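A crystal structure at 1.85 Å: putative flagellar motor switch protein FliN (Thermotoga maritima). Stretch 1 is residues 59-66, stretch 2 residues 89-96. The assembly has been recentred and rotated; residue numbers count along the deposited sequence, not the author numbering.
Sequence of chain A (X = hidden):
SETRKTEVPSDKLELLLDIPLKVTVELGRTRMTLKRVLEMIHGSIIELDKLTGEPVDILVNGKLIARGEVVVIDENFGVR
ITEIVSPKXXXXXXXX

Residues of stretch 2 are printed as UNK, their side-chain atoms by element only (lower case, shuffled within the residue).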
# COMPACT_ATOMS: atom_id res chain seq x y z
N LEU A 59 4.46 5.14 -1.04
CA LEU A 59 4.25 5.72 -2.37
C LEU A 59 3.48 7.02 -2.24
O LEU A 59 2.56 7.14 -1.43
CB LEU A 59 3.48 4.76 -3.26
CG LEU A 59 4.26 3.49 -3.62
CD1 LEU A 59 4.14 2.45 -2.52
CD2 LEU A 59 3.81 2.95 -4.96
N VAL A 60 3.83 7.98 -3.09
CA VAL A 60 3.16 9.25 -3.11
C VAL A 60 2.69 9.42 -4.54
O VAL A 60 3.49 9.32 -5.46
CB VAL A 60 4.05 10.40 -2.61
CG1 VAL A 60 3.28 11.73 -2.67
CG2 VAL A 60 4.47 10.15 -1.19
N ASN A 61 1.37 9.60 -4.72
CA ASN A 61 0.75 9.54 -6.04
C ASN A 61 1.34 8.42 -6.89
O ASN A 61 1.67 8.62 -8.05
CB ASN A 61 0.88 10.89 -6.76
CG ASN A 61 0.07 11.99 -6.11
OD1 ASN A 61 -0.68 11.77 -5.17
ND2 ASN A 61 0.23 13.20 -6.63
N GLY A 62 1.50 7.24 -6.31
CA GLY A 62 1.95 6.07 -7.06
C GLY A 62 3.45 5.93 -7.27
O GLY A 62 3.88 4.99 -7.90
N LYS A 63 4.24 6.86 -6.75
CA LYS A 63 5.70 6.85 -6.94
C LYS A 63 6.37 6.45 -5.63
O LYS A 63 6.04 6.97 -4.59
CB LYS A 63 6.20 8.25 -7.33
CG LYS A 63 5.59 8.80 -8.62
CD LYS A 63 6.12 8.10 -9.86
CE LYS A 63 5.45 8.69 -11.14
NZ LYS A 63 5.71 7.87 -12.37
N LEU A 64 7.29 5.50 -5.68
CA LEU A 64 8.00 5.06 -4.49
C LEU A 64 9.00 6.12 -4.09
O LEU A 64 9.91 6.43 -4.85
CB LEU A 64 8.73 3.75 -4.78
CG LEU A 64 9.55 3.20 -3.64
CD1 LEU A 64 8.65 2.69 -2.54
CD2 LEU A 64 10.48 2.12 -4.18
N ILE A 65 8.80 6.75 -2.95
CA ILE A 65 9.79 7.75 -2.51
C ILE A 65 10.49 7.37 -1.21
O ILE A 65 11.51 7.98 -0.85
CB ILE A 65 9.20 9.14 -2.38
CG1 ILE A 65 8.13 9.19 -1.33
CG2 ILE A 65 8.65 9.70 -3.72
CD1 ILE A 65 8.20 10.47 -0.57
N ALA A 66 9.96 6.39 -0.51
CA ALA A 66 10.47 6.04 0.81
C ALA A 66 10.08 4.63 1.21
O ALA A 66 9.24 3.99 0.57
CB ALA A 66 9.96 7.04 1.84
N UNK A 89 14.90 14.66 -5.43
CA UNK A 89 14.43 13.46 -6.14
C UNK A 89 12.93 13.24 -5.96
O UNK A 89 12.27 12.70 -6.86
c UNK A 89 16.69 12.31 -6.16
o UNK A 89 18.51 10.78 -6.29
c UNK A 89 15.22 12.23 -5.72
o UNK A 89 17.42 10.79 -4.39
c UNK A 89 17.59 11.21 -5.57
N UNK A 90 12.38 13.66 -4.83
CA UNK A 90 10.94 13.49 -4.60
C UNK A 90 10.17 14.38 -5.60
O UNK A 90 9.17 13.96 -6.19
n UNK A 90 12.20 13.42 0.07
n UNK A 90 11.42 14.36 2.04
c UNK A 90 12.39 13.78 1.33
c UNK A 90 11.09 13.01 -2.07
c UNK A 90 10.95 13.57 -0.67
c UNK A 90 10.57 13.90 -3.16
n UNK A 90 13.58 13.56 1.87
N UNK A 91 10.65 15.60 -5.79
CA UNK A 91 10.06 16.50 -6.79
C UNK A 91 10.12 15.93 -8.18
O UNK A 91 9.16 16.05 -8.95
c UNK A 91 10.79 17.84 -6.78
c UNK A 91 8.65 19.14 -6.38
c UNK A 91 10.96 20.19 -6.07
c UNK A 91 10.13 18.91 -5.94
N UNK A 92 11.28 15.38 -8.54
CA UNK A 92 11.51 14.85 -9.88
C UNK A 92 10.52 13.74 -10.16
O UNK A 92 9.90 13.70 -11.21
o UNK A 92 16.39 15.66 -10.22
c UNK A 92 15.45 14.84 -10.09
c UNK A 92 14.01 15.38 -10.22
o UNK A 92 15.65 13.62 -9.87
c UNK A 92 12.94 14.31 -10.04
N UNK A 93 10.38 12.83 -9.20
CA UNK A 93 9.54 11.65 -9.37
C UNK A 93 8.08 12.05 -9.48
O UNK A 93 7.33 11.46 -10.25
c UNK A 93 10.74 8.69 -9.18
c UNK A 93 11.11 9.24 -6.79
c UNK A 93 10.91 9.82 -8.16
c UNK A 93 9.69 10.72 -8.18
N UNK A 94 7.67 13.02 -8.68
CA UNK A 94 6.29 13.49 -8.67
C UNK A 94 5.99 14.27 -9.94
O UNK A 94 4.83 14.39 -10.32
c UNK A 94 6.00 13.60 -6.15
c UNK A 94 6.01 14.38 -7.46
c UNK A 94 5.96 14.54 -4.98
c UNK A 94 4.83 12.62 -6.13
N UNK A 95 7.03 14.79 -10.59
CA UNK A 95 6.88 15.56 -11.84
C UNK A 95 6.97 14.71 -13.11
O UNK A 95 6.76 15.22 -14.22
o UNK A 95 7.26 18.15 -10.16
n UNK A 95 7.07 18.92 -12.27
c UNK A 95 7.39 17.98 -11.37
c UNK A 95 7.92 16.69 -11.92
N UNK A 96 7.29 13.42 -12.96
CA UNK A 96 7.12 12.46 -14.05
C UNK A 96 5.64 12.43 -14.49
O UNK A 96 4.71 12.44 -13.67
OXT UNK A 96 5.34 12.42 -15.69
c UNK A 96 9.51 9.53 -13.02
c UNK A 96 7.57 11.06 -13.63
o UNK A 96 10.71 9.22 -13.17
c UNK A 96 9.08 10.92 -13.47
o UNK A 96 8.67 8.74 -12.52

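Position 89 carries three carbons in a row, the third bearing two oxygens. That is a carboxylate on a two-carbon arm. Its CA-to-CB bond points sideways to stretch 1, and the side chain touches nothing there. The residue is Glu 89.

Position 90 has three carbons, a nitrogen, then a carbon bearing two more nitrogens. This is a guanidinium group. The second side-chain carbon lies 4.1 Å from CD1 of Ile 65. The residue is Arg 90. Its aliphatic part meets the isoleucine, while NE, NH1 and NH2 find hydrogen-bond partners elsewhere in the structure.

Position 91 has four carbons, forked at the second. It is out of reach of stretch 1. The pattern gives Leu 91.

Position 92 again shows three carbons with two oxygens on the third. It too is out of reach of the strand. It is Glu 92.

Position 93 has four carbons, forked at the second, and its CA-to-CB bond points toward stretch 1. One terminal carbon sits 3.6 Å from O of Leu 64 and 4.0 Å from CG2 of Ile 65. The residue is Leu 93, and that carbon is CD1.

Position 94 also has four carbons forked at the second. Its CA-to-CB bond points sideways, but the end of the chain comes nearer. One terminal carbon lies 3.6 Å from O of Val 60 and 3.9 Å from CG1 of Val 60. The residue is Leu 94, and the carbon is CD2.

Position 95 has two carbons, the second with one oxygen and one nitrogen. The CA-to-CB bond points away from stretch 1, and the side chain makes no contact there. It is Asn 95.

Position 96 has three carbons, the third with two oxygens. The backbone carries OXT, so the chain ends here. One side-chain oxygen lies 3.1 Å from NZ of Lys 63. The residue is Glu 96, and the oxygen is OE1.

The contact sets a helix against a hairpin strand, nearly antiparallel, with axes 9.0 Å apart at closest approach. The type I' turn from Val 60 to Lys 63 reverses the chain and is closed by paired backbone hydrogen bonds. Leu 93 and Leu 94 have the largest covered areas on stretch 2 (59 and 71 Å²), and pack on Ile 65 and Val 60 respectively. Lys 63 reaches along stretch 2: its CE lies 3.5 Å from O of Leu 93, and its NZ forms a hydrogen-bonded salt bridge with OE1 of Glu 96. Apolar packing is thus joined by one charged link at the chain terminus.

Stretch 2 89-96: ERLELLNE
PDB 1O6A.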